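Side-chain contacts in alternansucrase (PDB 6HVG), which is a glycoside hydrolase family 70 protein, with a TIM-barrel-clan domain joined to choline-binding-type and cell-wall-binding repeats: residues K1302-S1305 with Y1309-K1312; T1292-D1297 with N1322-D1327; W444-T449 with K1263-N1268. All coordinates share one frame; numbering follows the deposited sequence.

Contact 1 (K1302-S1305 with Y1309-K1312)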
loop_
_atom_site.group_PDB
_atom_site.type_symbol
_atom_site.label_atom_id
_atom_site.label_comp_id
_atom_site.label_asym_id
_atom_site.label_seq_id
_atom_site.Cartn_x
_atom_site.Cartn_y
_atom_site.Cartn_z
ATOM N N LYS A 1302 -26.871 12.674 -38.411
ATOM C CA LYS A 1302 -25.583 13.287 -38.111
ATOM C C LYS A 1302 -25.675 13.984 -36.762
ATOM O O LYS A 1302 -26.780 14.269 -36.288
ATOM C CB LYS A 1302 -25.230 14.302 -39.192
ATOM C CG LYS A 1302 -25.156 13.694 -40.587
ATOM C CD LYS A 1302 -24.661 14.668 -41.634
ATOM C CE LYS A 1302 -25.661 15.788 -41.859
ATOM N NZ LYS A 1302 -25.061 16.710 -42.844
ATOM N N TYR A 1303 -24.529 14.283 -36.154
ATOM C CA TYR A 1303 -24.509 15.032 -34.900
ATOM C C TYR A 1303 -23.399 16.052 -34.885
ATOM O O TYR A 1303 -22.322 15.782 -35.385
ATOM C CB TYR A 1303 -24.346 14.097 -33.703
ATOM C CG TYR A 1303 -24.156 14.833 -32.393
ATOM C CD1 TYR A 1303 -25.240 15.291 -31.657
ATOM C CD2 TYR A 1303 -22.893 15.068 -31.897
ATOM C CE1 TYR A 1303 -25.054 15.993 -30.471
ATOM C CE2 TYR A 1303 -22.701 15.739 -30.719
ATOM C CZ TYR A 1303 -23.767 16.203 -30.007
ATOM O OH TYR A 1303 -23.535 16.840 -28.814
ATOM N N TYR A 1304 -23.680 17.227 -34.332
ATOM C CA TYR A 1304 -22.686 18.273 -34.199
ATOM C C TYR A 1304 -22.524 18.619 -32.713
ATOM O O TYR A 1304 -23.512 18.836 -32.008
ATOM C CB TYR A 1304 -23.112 19.511 -34.998
ATOM C CG TYR A 1304 -22.932 19.357 -36.476
ATOM C CD1 TYR A 1304 -23.843 18.630 -37.251
ATOM C CD2 TYR A 1304 -21.856 19.940 -37.114
ATOM C CE1 TYR A 1304 -23.664 18.486 -38.619
ATOM C CE2 TYR A 1304 -21.676 19.808 -38.477
ATOM C CZ TYR A 1304 -22.570 19.088 -39.218
ATOM O OH TYR A 1304 -22.324 18.974 -40.553
ATOM N N SER A 1305 -21.278 18.682 -32.260
ATOM C CA SER A 1305 -20.971 18.970 -30.862
ATOM C C SER A 1305 -21.190 20.435 -30.492
ATOM O O SER A 1305 -21.377 21.264 -31.379
ATOM C CB SER A 1305 -19.536 18.593 -30.587
ATOM O OG SER A 1305 -18.676 19.339 -31.429
ATOM N N TYR A 1309 -18.612 20.995 -34.410
ATOM C CA TYR A 1309 -17.959 20.066 -35.355
ATOM C C TYR A 1309 -18.734 18.774 -35.501
ATOM O O TYR A 1309 -19.430 18.361 -34.576
ATOM C CB TYR A 1309 -16.559 19.760 -34.911
ATOM C CG TYR A 1309 -15.712 20.980 -34.745
ATOM C CD1 TYR A 1309 -15.173 21.623 -35.842
ATOM C CD2 TYR A 1309 -15.420 21.489 -33.469
ATOM C CE1 TYR A 1309 -14.355 22.742 -35.694
ATOM C CE2 TYR A 1309 -14.606 22.616 -33.305
ATOM C CZ TYR A 1309 -14.080 23.239 -34.430
ATOM O OH TYR A 1309 -13.292 24.355 -34.315
ATOM N N GLN A 1310 -18.649 18.158 -36.675
ATOM C CA GLN A 1310 -19.381 16.945 -36.953
ATOM C C GLN A 1310 -18.749 15.733 -36.308
ATOM O O GLN A 1310 -17.533 15.587 -36.321
ATOM C CB GLN A 1310 -19.475 16.715 -38.457
ATOM C CG GLN A 1310 -20.586 15.721 -38.820
ATOM C CD GLN A 1310 -20.652 15.391 -40.288
ATOM O OE1 GLN A 1310 -19.921 15.965 -41.090
ATOM N NE2 GLN A 1310 -21.522 14.445 -40.648
ATOM N N ALA A 1311 -19.593 14.863 -35.756
ATOM C CA ALA A 1311 -19.142 13.620 -35.140
ATOM C C ALA A 1311 -18.786 12.622 -36.216
ATOM O O ALA A 1311 -19.632 12.210 -37.002
ATOM C CB ALA A 1311 -20.242 13.044 -34.239
ATOM N N LYS A 1312 -17.530 12.224 -36.248
ATOM C CA LYS A 1312 -17.060 11.140 -37.119
ATOM C C LYS A 1312 -16.179 10.204 -36.339
ATOM O O LYS A 1312 -15.263 10.655 -35.655
ATOM C CB LYS A 1312 -16.229 11.669 -38.298
ATOM C CG LYS A 1312 -16.958 12.656 -39.158
ATOM C CD LYS A 1312 -16.201 12.950 -40.439
ATOM C CE LYS A 1312 -17.062 13.827 -41.336
ATOM N NZ LYS A 1312 -16.392 14.193 -42.600
HETATM O O HOH W 1 -22.016 13.259 -37.625
#
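An antiparallel beta bridge, Tyr1304 with Gln1310, closes the short turn that follows strand 1301-1304. Two backbone hydrogen bonds flank it: Ala1311 N reaches Tyr1303 O at 2.9 Å, and Ser1305 N reaches Tyr1309 O at 3.0 Å. Within this frame Tyr1304 and Gln1310 put their side chains together. CB of Gln1310 lies over one face of the Tyr1304 ring in a CH-pi contact, 4.2 Å from the centroid. With CG anti to the backbone N (chi1 -162°) and the chain extended beyond it, the glutamine runs on across the ring, and its amide plane comes within 12° of the ring plane. The far end of the glutamine meets Lys1302, whose CD is 3.3 Å from Gln1310 NE2. A water ties the two segments further, accepting from Tyr1303 N and Gln1310 NE2 and donating to Ala1311 O at 2.7 Å. On the opposite side of the strand from Tyr1304, the ring edge of Tyr1303 meets Ala1311 CB. Ser1305 OG takes a weak bond from Tyr1309 N at 3.4 Å, but its stronger partner is Asp1264. The Tyr1309 ring stacks on Phe1280, while its OH bonds to Leu1281 O. The backbones of Lys1302 and Tyr1304 pair with Ile1295 of strand 1294-1296 and with Gly1293 just before it, and Ile1316 of strand 1314-1317 and Phe1326 of strand 1323-1326 pack against Tyr1303 and Ala1311.

Contact 2 (T1292-D1297 with N1322-D1327)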
loop_
_atom_site.group_PDB
_atom_site.type_symbol
_atom_site.label_atom_id
_atom_site.label_comp_id
_atom_site.label_asym_id
_atom_site.label_seq_id
_atom_site.Cartn_x
_atom_site.Cartn_y
_atom_site.Cartn_z
ATOM N N THR A 1292 -25.178 22.780 -33.163
ATOM C CA THR A 1292 -25.101 21.608 -32.317
ATOM C C THR A 1292 -26.404 20.850 -32.303
ATOM O O THR A 1292 -27.463 21.446 -32.215
ATOM C CB THR A 1292 -24.615 21.977 -30.902
ATOM O OG1 THR A 1292 -24.494 20.809 -30.094
ATOM C CG2 THR A 1292 -25.561 22.938 -30.246
ATOM N N GLY A 1293 -26.317 19.527 -32.376
ATOM C CA GLY A 1293 -27.489 18.704 -32.299
ATOM C C GLY A 1293 -27.458 17.612 -33.320
ATOM O O GLY A 1293 -26.504 17.503 -34.125
ATOM N N PHE A 1294 -28.520 16.817 -33.307
ATOM C CA PHE A 1294 -28.705 15.743 -34.238
ATOM C C PHE A 1294 -29.561 16.240 -35.409
ATOM O O PHE A 1294 -30.622 16.799 -35.202
ATOM C CB PHE A 1294 -29.452 14.603 -33.553
ATOM C CG PHE A 1294 -28.758 14.035 -32.372
ATOM C CD1 PHE A 1294 -28.864 14.639 -31.155
ATOM C CD2 PHE A 1294 -28.021 12.845 -32.459
ATOM C CE1 PHE A 1294 -28.227 14.098 -30.045
ATOM C CE2 PHE A 1294 -27.385 12.305 -31.351
ATOM C CZ PHE A 1294 -27.486 12.939 -30.148
ATOM N N ILE A 1295 -29.112 15.988 -36.633
ATOM C CA ILE A 1295 -29.879 16.359 -37.814
ATOM C C ILE A 1295 -29.959 15.166 -38.750
ATOM O O ILE A 1295 -28.960 14.575 -39.068
ATOM C CB ILE A 1295 -29.250 17.556 -38.540
ATOM C CG1 ILE A 1295 -30.215 18.061 -39.636
ATOM C CG2 ILE A 1295 -27.845 17.215 -39.042
ATOM C CD1 ILE A 1295 -29.761 19.322 -40.341
ATOM N N SER A 1296 -31.156 14.827 -39.195
ATOM C CA SER A 1296 -31.363 13.758 -40.163
ATOM C C SER A 1296 -31.173 14.285 -41.565
ATOM O O SER A 1296 -31.434 15.455 -41.853
ATOM C CB SER A 1296 -32.787 13.196 -40.064
ATOM O OG SER A 1296 -32.879 12.111 -39.161
ATOM N N ASP A 1297 -30.734 13.391 -42.450
ATOM C CA ASP A 1297 -30.792 13.621 -43.902
ATOM C C ASP A 1297 -31.195 12.308 -44.632
ATOM O O ASP A 1297 -31.494 11.295 -43.993
ATOM C CB ASP A 1297 -29.501 14.276 -44.409
ATOM C CG ASP A 1297 -28.324 13.311 -44.514
ATOM O OD1 ASP A 1297 -28.529 12.072 -44.590
ATOM O OD2 ASP A 1297 -27.153 13.789 -44.558
ATOM N N ASN A 1322 -28.806 8.075 -23.691
ATOM C CA ASN A 1322 -28.582 7.092 -24.737
ATOM C C ASN A 1322 -27.257 7.291 -25.449
ATOM O O ASN A 1322 -26.813 8.422 -25.620
ATOM C CB ASN A 1322 -29.720 7.114 -25.756
ATOM C CG ASN A 1322 -31.086 6.947 -25.118
ATOM O OD1 ASN A 1322 -31.406 5.884 -24.591
ATOM N ND2 ASN A 1322 -31.892 7.992 -25.159
ATOM N N TRP A 1323 -26.638 6.185 -25.869
ATOM C CA TRP A 1323 -25.355 6.229 -26.556
ATOM C C TRP A 1323 -25.503 5.853 -28.003
ATOM O O TRP A 1323 -26.318 4.992 -28.353
ATOM C CB TRP A 1323 -24.347 5.290 -25.885
ATOM C CG TRP A 1323 -23.756 5.861 -24.648
ATOM C CD1 TRP A 1323 -24.277 5.796 -23.378
ATOM C CD2 TRP A 1323 -22.543 6.611 -24.545
ATOM N NE1 TRP A 1323 -23.448 6.434 -22.502
ATOM C CE2 TRP A 1323 -22.372 6.940 -23.185
ATOM C CE3 TRP A 1323 -21.562 7.007 -25.464
ATOM C CZ2 TRP A 1323 -21.287 7.684 -22.726
ATOM C CZ3 TRP A 1323 -20.460 7.731 -24.995
ATOM C CH2 TRP A 1323 -20.343 8.064 -23.642
ATOM N N TYR A 1324 -24.688 6.495 -28.842
ATOM C CA TYR A 1324 -24.670 6.266 -30.291
ATOM C C TYR A 1324 -23.238 6.147 -30.806
ATOM O O TYR A 1324 -22.310 6.688 -30.198
ATOM C CB TYR A 1324 -25.345 7.445 -30.994
ATOM C CG TYR A 1324 -26.720 7.751 -30.455
ATOM C CD1 TYR A 1324 -26.879 8.601 -29.377
ATOM C CD2 TYR A 1324 -27.845 7.172 -31.012
ATOM C CE1 TYR A 1324 -28.121 8.875 -28.868
ATOM C CE2 TYR A 1324 -29.097 7.443 -30.520
ATOM C CZ TYR A 1324 -29.233 8.290 -29.451
ATOM O OH TYR A 1324 -30.485 8.540 -28.953
ATOM N N TYR A 1325 -23.064 5.445 -31.922
ATOM C CA TYR A 1325 -21.787 5.443 -32.621
ATOM C C TYR A 1325 -21.938 6.056 -34.024
ATOM O O TYR A 1325 -22.820 5.680 -34.788
ATOM C CB TYR A 1325 -21.239 4.022 -32.740
ATOM C CG TYR A 1325 -19.975 3.990 -33.523
ATOM C CD1 TYR A 1325 -18.819 4.588 -33.034
ATOM C CD2 TYR A 1325 -19.923 3.421 -34.771
ATOM C CE1 TYR A 1325 -17.659 4.609 -33.780
ATOM C CE2 TYR A 1325 -18.762 3.437 -35.513
ATOM C CZ TYR A 1325 -17.648 4.039 -35.015
ATOM O OH TYR A 1325 -16.483 4.033 -35.736
ATOM N N PHE A 1326 -21.063 7.004 -34.340
ATOM C CA PHE A 1326 -21.030 7.634 -35.639
ATOM C C PHE A 1326 -19.818 7.135 -36.409
ATOM O O PHE A 1326 -18.684 7.259 -35.929
ATOM C CB PHE A 1326 -20.991 9.179 -35.495
ATOM C CG PHE A 1326 -22.282 9.756 -35.009
ATOM C CD1 PHE A 1326 -22.628 9.667 -33.688
ATOM C CD2 PHE A 1326 -23.168 10.352 -35.882
ATOM C CE1 PHE A 1326 -23.828 10.172 -33.238
ATOM C CE2 PHE A 1326 -24.368 10.861 -35.437
ATOM C CZ PHE A 1326 -24.703 10.769 -34.114
ATOM N N ASP A 1327 -20.064 6.610 -37.612
ATOM C CA ASP A 1327 -19.016 6.003 -38.446
ATOM C C ASP A 1327 -18.060 7.019 -39.062
ATOM O O ASP A 1327 -18.209 8.234 -38.874
ATOM C CB ASP A 1327 -19.642 5.083 -39.513
ATOM C CG ASP A 1327 -20.530 5.820 -40.530
ATOM O OD1 ASP A 1327 -20.260 6.999 -40.842
ATOM O OD2 ASP A 1327 -21.497 5.204 -41.042
#
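Phe1294 drives the edge of its ring toward the face of Tyr1324 in a T-shaped stack, with centroids 5.6 Å apart and planes at 62°. The leading atom is Phe1294 CE2, which lies over the tyrosine face and comes within 4.2 Å of Tyr1324 CD1. The same Phe1294 CE2 also meets Phe1326, approaching near the plane of that ring at its edge, 4.1 Å from Phe1326 CZ. One corner of Phe1294 is thus held between two rings that present different sides to it: a face from Tyr1324 and an edge from Phe1326. The phenylalanine side chains cross at about a right angle. Phe1294 has CG anti to its carbonyl carbon (chi1 -60°), which carries the ring out toward strand 1323-1326 across a backbone separation of 11.0 Å between the CA atoms of Phe1294 and Tyr1324. No hydrogen bond joins the segments, and all three touching residues are buried. Tyr1324 OH is bonded to Asp1318, and Phe1294 also stacks on Phe378 and meets Tyr1303. Such a cluster of aromatic rings between successive two-stranded antiparallel units, here 1294-1296 with 1301-1304 and 1314-1317 with 1323-1326, is consistent with the aromatic-rich beta-hairpin repeats of the choline-binding clan, to which the 1313-1332 range belongs.

Contact 3 (W444-T449 with K1263-N1268)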
loop_
_atom_site.group_PDB
_atom_site.type_symbol
_atom_site.label_atom_id
_atom_site.label_comp_id
_atom_site.label_asym_id
_atom_site.label_seq_id
_atom_site.Cartn_x
_atom_site.Cartn_y
_atom_site.Cartn_z
ATOM N N TRP A 444 -18.752 24.934 -22.874
ATOM C CA TRP A 444 -18.829 23.699 -22.123
ATOM C C TRP A 444 -18.505 22.517 -23.063
ATOM O O TRP A 444 -18.741 22.605 -24.265
ATOM C CB TRP A 444 -20.246 23.581 -21.520
ATOM C CG TRP A 444 -20.584 24.783 -20.713
ATOM C CD1 TRP A 444 -20.383 24.946 -19.379
ATOM C CD2 TRP A 444 -21.117 26.035 -21.192
ATOM N NE1 TRP A 444 -20.760 26.210 -18.997
ATOM C CE2 TRP A 444 -21.212 26.898 -20.093
ATOM C CE3 TRP A 444 -21.503 26.508 -22.435
ATOM C CZ2 TRP A 444 -21.695 28.209 -20.203
ATOM C CZ3 TRP A 444 -21.986 27.806 -22.539
ATOM C CH2 TRP A 444 -22.077 28.636 -21.437
ATOM N N PRO A 445 -17.988 21.409 -22.520
ATOM C CA PRO A 445 -17.716 20.233 -23.323
ATOM C C PRO A 445 -18.962 19.515 -23.831
ATOM O O PRO A 445 -18.919 18.903 -24.896
ATOM C CB PRO A 445 -16.934 19.339 -22.375
ATOM C CG PRO A 445 -17.345 19.757 -21.017
ATOM C CD PRO A 445 -17.620 21.217 -21.109
ATOM N N ASP A 446 -20.052 19.596 -23.086
ATOM C CA ASP A 446 -21.289 18.847 -23.370
ATOM C C ASP A 446 -22.459 19.488 -22.588
ATOM O O ASP A 446 -22.260 20.317 -21.710
ATOM C CB ASP A 446 -21.118 17.359 -23.002
ATOM C CG ASP A 446 -20.307 17.156 -21.693
ATOM O OD1 ASP A 446 -20.814 17.526 -20.612
ATOM O OD2 ASP A 446 -19.151 16.671 -21.764
ATOM N N LYS A 447 -23.676 19.077 -22.892
ATOM C CA LYS A 447 -24.854 19.629 -22.239
ATOM C C LYS A 447 -24.975 19.267 -20.761
ATOM O O LYS A 447 -25.399 20.091 -19.967
ATOM C CB LYS A 447 -26.116 19.199 -22.987
ATOM C CG LYS A 447 -26.314 19.992 -24.264
ATOM C CD LYS A 447 -27.481 19.476 -25.060
ATOM C CE LYS A 447 -28.779 19.992 -24.531
ATOM N NZ LYS A 447 -29.907 19.176 -25.057
ATOM N N GLN A 448 -24.577 18.062 -20.389
ATOM C CA GLN A 448 -24.581 17.649 -18.984
ATOM C C GLN A 448 -23.725 18.581 -18.142
ATOM O O GLN A 448 -24.176 19.086 -17.128
ATOM C CB GLN A 448 -24.039 16.219 -18.854
ATOM C CG GLN A 448 -24.115 15.606 -17.465
ATOM C CD GLN A 448 -25.529 15.469 -16.943
ATOM O OE1 GLN A 448 -26.190 14.440 -17.150
ATOM N NE2 GLN A 448 -26.025 16.519 -16.312
ATOM N N THR A 449 -22.492 18.829 -18.585
ATOM C CA THR A 449 -21.615 19.739 -17.895
ATOM C C THR A 449 -22.203 21.134 -17.881
ATOM O O THR A 449 -22.162 21.820 -16.869
ATOM C CB THR A 449 -20.239 19.799 -18.556
ATOM O OG1 THR A 449 -19.708 18.487 -18.685
ATOM C CG2 THR A 449 -19.270 20.622 -17.692
ATOM N N LYS A 1263 -11.217 18.624 -24.770
ATOM C CA LYS A 1263 -11.325 17.815 -25.968
ATOM C C LYS A 1263 -12.707 17.991 -26.573
ATOM O O LYS A 1263 -13.664 18.266 -25.857
ATOM C CB LYS A 1263 -11.097 16.372 -25.536
ATOM C CG LYS A 1263 -11.028 15.284 -26.595
ATOM C CD LYS A 1263 -11.494 13.971 -25.982
ATOM C CE LYS A 1263 -11.135 12.713 -26.747
ATOM N NZ LYS A 1263 -11.871 11.553 -26.166
ATOM N N ASP A 1264 -12.792 17.877 -27.893
ATOM C CA ASP A 1264 -14.052 17.889 -28.600
ATOM C C ASP A 1264 -14.499 16.453 -28.801
ATOM O O ASP A 1264 -13.730 15.648 -29.334
ATOM C CB ASP A 1264 -13.872 18.553 -29.951
ATOM C CG ASP A 1264 -15.051 18.331 -30.860
ATOM O OD1 ASP A 1264 -16.175 18.714 -30.477
ATOM O OD2 ASP A 1264 -14.864 17.752 -31.941
ATOM N N TRP A 1265 -15.720 16.118 -28.368
ATOM C CA TRP A 1265 -16.140 14.720 -28.388
ATOM C C TRP A 1265 -16.305 14.219 -29.787
ATOM O O TRP A 1265 -16.128 13.029 -30.053
ATOM C CB TRP A 1265 -17.433 14.486 -27.616
ATOM C CG TRP A 1265 -17.376 14.887 -26.174
ATOM C CD1 TRP A 1265 -18.179 15.788 -25.552
ATOM C CD2 TRP A 1265 -16.486 14.404 -25.186
ATOM N NE1 TRP A 1265 -17.843 15.909 -24.233
ATOM C CE2 TRP A 1265 -16.795 15.074 -23.981
ATOM C CE3 TRP A 1265 -15.469 13.460 -25.185
ATOM C CZ2 TRP A 1265 -16.116 14.835 -22.787
ATOM C CZ3 TRP A 1265 -14.785 13.219 -23.984
ATOM C CH2 TRP A 1265 -15.122 13.910 -22.804
ATOM N N ALA A 1266 -16.658 15.118 -30.691
ATOM C CA ALA A 1266 -17.057 14.752 -32.043
ATOM C C ALA A 1266 -15.911 14.255 -32.907
ATOM O O ALA A 1266 -16.027 13.239 -33.591
ATOM C CB ALA A 1266 -17.702 15.941 -32.694
ATOM N N THR A 1267 -14.805 14.995 -32.872
ATOM C CA THR A 1267 -13.613 14.671 -33.636
ATOM C C THR A 1267 -12.533 14.006 -32.802
ATOM O O THR A 1267 -11.604 13.440 -33.355
ATOM C CB THR A 1267 -13.015 15.943 -34.194
ATOM O OG1 THR A 1267 -12.791 16.860 -33.126
ATOM C CG2 THR A 1267 -13.959 16.578 -35.177
ATOM N N ASN A 1268 -12.688 14.048 -31.477
ATOM C CA ASN A 1268 -11.708 13.561 -30.498
ATOM C C ASN A 1268 -10.363 14.284 -30.535
ATOM O O ASN A 1268 -9.409 13.803 -29.980
ATOM C CB ASN A 1268 -11.536 12.064 -30.608
ATOM C CG ASN A 1268 -12.816 11.313 -30.276
ATOM O OD1 ASN A 1268 -13.311 11.361 -29.143
ATOM N ND2 ASN A 1268 -13.329 10.571 -31.253
#
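The N-cap of helix 447-462 is the site of this contact, where Asp446 takes a hydrogen bond from the indole of Trp1265 while it caps the helix. The two carboxylate oxygens divide the work. Asp446 OD1 accepts from Thr449 N at 2.9 Å, the capping bond, and is met nearly head-on down its C-O bond. Asp446 OD2 turns its anti lone pair, the one facing away from OD1, to Trp1265 NE1 at 2.9 Å. That bond is somewhat bent, with 147° at the hydrogen, and the oxygen sits near the indole edge, slightly out of the ring plane. Carboxylate and indole planes lie 20° apart. With CG between the backbone N and the carbonyl carbon (chi1 39°), the carboxylate lies where one oxygen faces the helix start and the other the indole. Pro445 adds its carbonyl O, 3.3 Å from Trp1265 CD1, and its CB, 4.0 Å from Trp1265 NE1. On the indole side the backbone is shaped by an Asx motif: Asp1264 OD2 accepts from Thr1267 N at 2.9 Å and also from Thr1267 OG1. Tyr1259 meets the Trp1265 ring edge-to-face. The loop 1263-1268, which follows strand 1248-1252, thereby touches the start of helix 447-462 and, through Trp1265 O with Thr1314 OG1, reaches strand 1314-1317.

Overall arrangement
The three contacts gather on one side of the chain's centre, with contacts 1 and 2 nearest each other, about 7 Å between centres. Along the chain contact 1 is nested inside the loop that contact 2 closes. They share the sheet of strands 1294-1296 and 1301-1304, and Tyr1303 CB lies 3.4 Å from Phe1326 CZ. Contact 3, joining segments more than 800 residues apart, has its centre about 10 Å from that of contact 1 and touches it: Ser1305 OG probably bonds to Asp1264 OD1 at 2.7 Å. Contacts 2 and 3 do not touch, their nearest atoms being about 6 Å apart. None of the three includes a residue of the calcium site, Glu575, Asp581, Asn625 and Asp1159.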